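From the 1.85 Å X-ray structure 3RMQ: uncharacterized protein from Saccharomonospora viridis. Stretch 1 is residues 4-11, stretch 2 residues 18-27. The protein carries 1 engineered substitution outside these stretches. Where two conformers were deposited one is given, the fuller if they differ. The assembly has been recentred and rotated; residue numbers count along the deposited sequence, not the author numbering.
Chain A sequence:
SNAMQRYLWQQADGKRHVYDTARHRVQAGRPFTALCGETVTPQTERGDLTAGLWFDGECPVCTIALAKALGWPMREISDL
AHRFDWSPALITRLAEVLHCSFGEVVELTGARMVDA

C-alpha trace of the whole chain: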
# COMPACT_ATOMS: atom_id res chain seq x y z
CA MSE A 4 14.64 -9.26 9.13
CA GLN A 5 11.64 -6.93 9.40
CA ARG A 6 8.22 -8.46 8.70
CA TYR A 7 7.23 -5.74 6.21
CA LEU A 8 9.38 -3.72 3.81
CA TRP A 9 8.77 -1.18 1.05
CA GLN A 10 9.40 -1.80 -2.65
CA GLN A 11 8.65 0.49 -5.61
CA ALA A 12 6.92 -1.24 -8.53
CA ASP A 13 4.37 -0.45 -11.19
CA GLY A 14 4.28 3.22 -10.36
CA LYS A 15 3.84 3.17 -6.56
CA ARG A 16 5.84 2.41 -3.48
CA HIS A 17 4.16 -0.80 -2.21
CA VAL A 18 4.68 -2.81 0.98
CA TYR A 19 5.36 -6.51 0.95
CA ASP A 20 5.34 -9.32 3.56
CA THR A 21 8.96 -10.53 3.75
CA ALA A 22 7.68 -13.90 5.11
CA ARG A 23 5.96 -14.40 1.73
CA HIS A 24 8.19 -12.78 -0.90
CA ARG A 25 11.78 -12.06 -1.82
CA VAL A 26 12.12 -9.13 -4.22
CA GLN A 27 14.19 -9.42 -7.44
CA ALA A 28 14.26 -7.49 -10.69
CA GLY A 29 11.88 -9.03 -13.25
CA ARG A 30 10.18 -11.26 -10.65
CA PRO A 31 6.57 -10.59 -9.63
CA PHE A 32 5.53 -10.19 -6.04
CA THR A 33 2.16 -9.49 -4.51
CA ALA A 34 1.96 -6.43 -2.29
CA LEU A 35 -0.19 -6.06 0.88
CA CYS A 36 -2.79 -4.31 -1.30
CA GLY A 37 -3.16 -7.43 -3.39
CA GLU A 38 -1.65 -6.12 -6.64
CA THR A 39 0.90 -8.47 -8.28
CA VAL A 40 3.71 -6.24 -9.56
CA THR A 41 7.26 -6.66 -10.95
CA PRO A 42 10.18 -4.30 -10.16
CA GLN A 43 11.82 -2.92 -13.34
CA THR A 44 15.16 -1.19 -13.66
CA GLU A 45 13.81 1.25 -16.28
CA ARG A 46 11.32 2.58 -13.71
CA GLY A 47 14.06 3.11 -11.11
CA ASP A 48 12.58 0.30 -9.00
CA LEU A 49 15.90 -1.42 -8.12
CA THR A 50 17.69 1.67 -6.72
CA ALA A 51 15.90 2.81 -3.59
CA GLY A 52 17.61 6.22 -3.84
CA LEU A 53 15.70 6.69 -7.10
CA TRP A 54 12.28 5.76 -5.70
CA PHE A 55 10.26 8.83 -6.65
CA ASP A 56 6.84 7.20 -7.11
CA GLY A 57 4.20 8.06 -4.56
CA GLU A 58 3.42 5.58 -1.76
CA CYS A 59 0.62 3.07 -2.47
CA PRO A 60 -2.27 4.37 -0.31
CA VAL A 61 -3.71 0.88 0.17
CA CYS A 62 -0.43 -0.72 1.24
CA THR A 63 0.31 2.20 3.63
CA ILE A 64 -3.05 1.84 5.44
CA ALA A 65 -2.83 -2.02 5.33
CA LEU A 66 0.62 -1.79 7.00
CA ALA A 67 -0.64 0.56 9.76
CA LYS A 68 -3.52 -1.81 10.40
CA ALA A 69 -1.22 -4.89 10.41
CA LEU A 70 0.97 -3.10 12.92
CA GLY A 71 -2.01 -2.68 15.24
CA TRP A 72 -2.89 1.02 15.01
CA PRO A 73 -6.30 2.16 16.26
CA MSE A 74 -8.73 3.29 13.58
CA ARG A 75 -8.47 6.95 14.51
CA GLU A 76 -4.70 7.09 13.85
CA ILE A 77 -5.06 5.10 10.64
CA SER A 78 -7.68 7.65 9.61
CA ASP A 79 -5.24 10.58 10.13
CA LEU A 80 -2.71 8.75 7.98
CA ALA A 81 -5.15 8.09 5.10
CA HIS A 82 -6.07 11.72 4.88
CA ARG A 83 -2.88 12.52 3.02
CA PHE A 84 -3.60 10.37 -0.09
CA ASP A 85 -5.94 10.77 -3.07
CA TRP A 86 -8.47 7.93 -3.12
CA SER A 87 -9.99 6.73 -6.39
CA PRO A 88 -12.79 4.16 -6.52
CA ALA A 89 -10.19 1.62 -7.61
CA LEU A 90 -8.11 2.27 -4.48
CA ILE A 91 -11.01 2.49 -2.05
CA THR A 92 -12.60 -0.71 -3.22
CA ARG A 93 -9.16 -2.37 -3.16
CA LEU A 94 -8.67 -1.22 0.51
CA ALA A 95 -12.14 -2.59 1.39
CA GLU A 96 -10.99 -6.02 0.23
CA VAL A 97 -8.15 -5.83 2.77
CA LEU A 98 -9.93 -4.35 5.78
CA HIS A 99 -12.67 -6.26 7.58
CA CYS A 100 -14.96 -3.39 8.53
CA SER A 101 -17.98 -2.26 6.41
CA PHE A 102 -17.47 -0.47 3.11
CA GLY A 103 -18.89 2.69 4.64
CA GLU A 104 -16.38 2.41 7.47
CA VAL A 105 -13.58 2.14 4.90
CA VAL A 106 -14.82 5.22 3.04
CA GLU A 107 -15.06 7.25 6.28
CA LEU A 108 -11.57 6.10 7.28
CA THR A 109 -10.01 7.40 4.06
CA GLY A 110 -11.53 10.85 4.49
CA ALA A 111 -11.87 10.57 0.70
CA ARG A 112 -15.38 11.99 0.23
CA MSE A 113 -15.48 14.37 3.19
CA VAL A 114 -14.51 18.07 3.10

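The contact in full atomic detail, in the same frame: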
# COMPACT_ATOMS: atom_id res chain seq x y z
N MSE A 4 15.28 -9.97 10.30
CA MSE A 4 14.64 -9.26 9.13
C MSE A 4 13.26 -8.70 9.51
O MSE A 4 12.51 -9.31 10.31
CB MSE A 4 14.50 -10.22 7.96
CG MSE A 4 14.00 -9.56 6.70
SE MSE A 4 13.91 -10.80 5.17
CE MSE A 4 13.83 -9.49 3.72
N GLN A 5 12.91 -7.51 9.00
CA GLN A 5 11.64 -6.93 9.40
C GLN A 5 10.52 -7.67 8.69
O GLN A 5 10.73 -8.16 7.58
CB GLN A 5 11.59 -5.43 9.06
CG GLN A 5 12.66 -4.64 9.86
CD GLN A 5 12.57 -3.14 9.64
OE1 GLN A 5 11.73 -2.67 8.88
NE2 GLN A 5 13.47 -2.38 10.29
N ARG A 6 9.33 -7.69 9.28
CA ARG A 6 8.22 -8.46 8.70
C ARG A 6 7.74 -7.79 7.42
O ARG A 6 7.35 -8.49 6.47
CB ARG A 6 7.06 -8.53 9.68
CG ARG A 6 5.80 -9.21 9.09
CD ARG A 6 6.04 -10.73 8.80
NE ARG A 6 4.84 -11.29 8.19
CZ ARG A 6 3.73 -11.61 8.87
NH1 ARG A 6 3.66 -11.50 10.21
NH2 ARG A 6 2.69 -12.09 8.20
N TYR A 7 7.74 -6.45 7.39
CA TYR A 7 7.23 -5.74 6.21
C TYR A 7 8.27 -4.75 5.71
O TYR A 7 8.85 -4.01 6.50
CB TYR A 7 5.98 -4.92 6.57
CG TYR A 7 4.84 -5.78 7.07
CD1 TYR A 7 4.14 -6.60 6.19
CD2 TYR A 7 4.54 -5.85 8.43
CE1 TYR A 7 3.10 -7.40 6.65
CE2 TYR A 7 3.51 -6.66 8.90
CZ TYR A 7 2.82 -7.44 7.99
OH TYR A 7 1.79 -8.26 8.41
N LEU A 8 8.41 -4.67 4.40
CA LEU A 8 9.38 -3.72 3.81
C LEU A 8 8.71 -3.04 2.61
O LEU A 8 7.72 -3.57 2.06
CB LEU A 8 10.64 -4.43 3.33
CG LEU A 8 11.58 -4.99 4.44
CD1 LEU A 8 12.68 -5.75 3.82
CD2 LEU A 8 12.17 -3.79 5.31
N TRP A 9 9.26 -1.91 2.20
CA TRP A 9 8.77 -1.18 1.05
C TRP A 9 9.48 -1.63 -0.22
O TRP A 9 10.68 -1.99 -0.16
CB TRP A 9 8.99 0.35 1.27
CG TRP A 9 8.15 0.87 2.41
CD1 TRP A 9 8.47 0.85 3.76
CD2 TRP A 9 6.84 1.47 2.30
NE1 TRP A 9 7.41 1.41 4.48
CE2 TRP A 9 6.43 1.81 3.61
CE3 TRP A 9 5.99 1.76 1.21
CZ2 TRP A 9 5.16 2.41 3.88
CZ3 TRP A 9 4.72 2.39 1.48
CH2 TRP A 9 4.34 2.69 2.80
N GLN A 10 8.77 -1.56 -1.35
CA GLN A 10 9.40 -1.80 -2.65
C GLN A 10 8.62 -1.06 -3.74
O GLN A 10 7.40 -1.23 -3.85
CB GLN A 10 9.42 -3.31 -2.96
CG GLN A 10 9.88 -3.66 -4.40
CD GLN A 10 11.31 -3.20 -4.67
OE1 GLN A 10 12.21 -3.54 -3.90
NE2 GLN A 10 11.51 -2.41 -5.74
N GLN A 11 9.32 -0.25 -4.52
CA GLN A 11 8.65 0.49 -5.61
C GLN A 11 8.41 -0.47 -6.77
O GLN A 11 9.32 -1.27 -7.15
CB GLN A 11 9.52 1.64 -6.11
CG GLN A 11 8.80 2.47 -7.23
CD GLN A 11 9.58 3.69 -7.59
OE1 GLN A 11 9.52 4.71 -6.88
NE2 GLN A 11 10.36 3.61 -8.67
N VAL A 18 4.13 -2.16 -0.22
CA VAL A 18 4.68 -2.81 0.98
C VAL A 18 4.54 -4.27 0.68
O VAL A 18 3.52 -4.70 0.06
CB VAL A 18 3.90 -2.46 2.27
CG1 VAL A 18 4.40 -3.29 3.45
CG2 VAL A 18 4.07 -0.97 2.58
N TYR A 19 5.53 -5.07 1.08
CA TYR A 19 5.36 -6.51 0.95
C TYR A 19 5.68 -7.24 2.26
O TYR A 19 6.40 -6.71 3.14
CB TYR A 19 6.18 -7.08 -0.23
CG TYR A 19 7.66 -7.07 -0.03
CD1 TYR A 19 8.41 -5.91 -0.21
CD2 TYR A 19 8.33 -8.24 0.33
CE1 TYR A 19 9.78 -5.89 0.02
CE2 TYR A 19 9.70 -8.24 0.56
CZ TYR A 19 10.42 -7.06 0.39
OH TYR A 19 11.78 -7.07 0.60
N ASP A 20 5.12 -8.44 2.39
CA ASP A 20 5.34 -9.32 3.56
C ASP A 20 6.61 -10.14 3.27
O ASP A 20 6.64 -10.97 2.32
CB ASP A 20 4.12 -10.23 3.67
CG ASP A 20 4.11 -11.05 4.95
OD1 ASP A 20 5.21 -11.28 5.51
OD2 ASP A 20 3.00 -11.47 5.40
N THR A 21 7.67 -9.92 4.05
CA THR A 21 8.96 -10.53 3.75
C THR A 21 8.93 -12.00 4.15
O THR A 21 9.90 -12.71 3.91
CB THR A 21 10.11 -9.87 4.54
OG1 THR A 21 9.93 -10.16 5.93
CG2 THR A 21 10.10 -8.31 4.33
N ALA A 22 7.85 -12.44 4.82
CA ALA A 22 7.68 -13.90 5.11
C ALA A 22 7.08 -14.60 3.90
O ALA A 22 7.01 -15.84 3.89
CB ALA A 22 6.78 -14.13 6.29
N ARG A 23 6.63 -13.83 2.91
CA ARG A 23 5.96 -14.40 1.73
C ARG A 23 6.75 -14.20 0.44
O ARG A 23 6.71 -15.04 -0.45
CB ARG A 23 4.57 -13.80 1.53
CG ARG A 23 3.55 -14.09 2.62
CD ARG A 23 2.33 -13.17 2.40
NE ARG A 23 1.18 -13.37 3.29
CZ ARG A 23 0.40 -14.45 3.28
NH1 ARG A 23 0.69 -15.47 2.48
NH2 ARG A 23 -0.65 -14.53 4.09
N HIS A 24 7.47 -13.09 0.33
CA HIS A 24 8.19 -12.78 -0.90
C HIS A 24 9.61 -12.33 -0.67
O HIS A 24 9.92 -11.70 0.34
CB HIS A 24 7.46 -11.68 -1.68
CG HIS A 24 6.05 -12.02 -1.99
ND1 HIS A 24 5.69 -12.83 -3.04
CD2 HIS A 24 4.90 -11.69 -1.35
CE1 HIS A 24 4.37 -12.97 -3.06
NE2 HIS A 24 3.87 -12.29 -2.04
N ARG A 25 10.45 -12.63 -1.67
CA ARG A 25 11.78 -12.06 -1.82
C ARG A 25 11.74 -11.23 -3.08
O ARG A 25 11.39 -11.76 -4.12
CB ARG A 25 12.78 -13.18 -2.07
CG ARG A 25 13.91 -13.23 -1.10
CD ARG A 25 14.59 -14.59 -1.14
NE ARG A 25 14.95 -15.01 0.21
CZ ARG A 25 15.59 -16.13 0.51
NH1 ARG A 25 15.86 -16.40 1.78
NH2 ARG A 25 15.97 -16.97 -0.44
N VAL A 26 12.15 -9.97 -3.02
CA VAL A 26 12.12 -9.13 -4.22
C VAL A 26 13.32 -9.34 -5.14
O VAL A 26 14.43 -9.50 -4.66
CB VAL A 26 12.15 -7.63 -3.80
CG1 VAL A 26 12.44 -6.76 -5.01
CG2 VAL A 26 10.87 -7.28 -3.18
N GLN A 27 13.11 -9.25 -6.46
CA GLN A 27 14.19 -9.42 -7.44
C GLN A 27 13.74 -8.82 -8.75
O GLN A 27 12.56 -8.92 -9.12
CB GLN A 27 14.52 -10.90 -7.63
CG GLN A 27 15.36 -11.21 -8.86
CD GLN A 27 15.23 -12.67 -9.28
OE1 GLN A 27 15.50 -13.57 -8.49
NE2 GLN A 27 14.76 -12.91 -10.51

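Two antiparallel strands, 7-11 and 18-20, set the frame of this contact, and the side chains fit around it according to which face they occupy. Leu-8 and Tyr-19 form the hydrogen-bonded pair: Leu-8 N donates to Tyr-19 O at 3.1 Å, and Tyr-19 N to Leu-8 O at 2.8 Å. The non-hydrogen-bonded pairs next to it, Tyr-7 with Asp-20 and Trp-9 with Val-18, bring their CA atoms closer, at 4.8 Å and 4.4 Å, and put their side chains on the other face.

On that face Val-18 is the bump. Its CG2 sits almost centrally over the six-membered ring of Trp-9, 3.4 Å from the centroid and 5° off the normal, a CH-pi contact in which a methyl meets a flat floor. Its other methyl, CG1, packs 3.9 Å from Tyr-7 CB, so one branched residue serves two aromatic neighbours.

On the opposite face the Tyr-19 ring, with chi1 in p, reaches across the partner strand. Leu-8 CB lies 3.7 Å from Tyr-19 CE1, and Gln-10 CB 3.9 Å from Tyr-19 CD1, so the ring rests against the bases of two side chains. Thr-21 CG2 fills the space beside Leu-8, 3.6 Å from Leu-8 CG, while Met-4 extends in an all-t chain until its CE comes 3.8 Å from Thr-21 CB. Farther along, Val-26 CG1 approaches Gln-10 OE1 at 3.4 Å.

Where the strand pairing gives way, polar groups close the edge. Thr-21 N donates to Arg-6 O at 2.8 Å. Arg-6 starts away from the partner, but its chain bends back, and its guanidinium meets the Asp-20 carboxylate edge-on in a two-pronged salt bridge: NE to OD1 at 2.7 Å, NH2 to OD2 at 2.9 Å. Asp-20 OD1 also accepts from Ala-22 N at 3.0 Å, tying the carboxylate to its own turn.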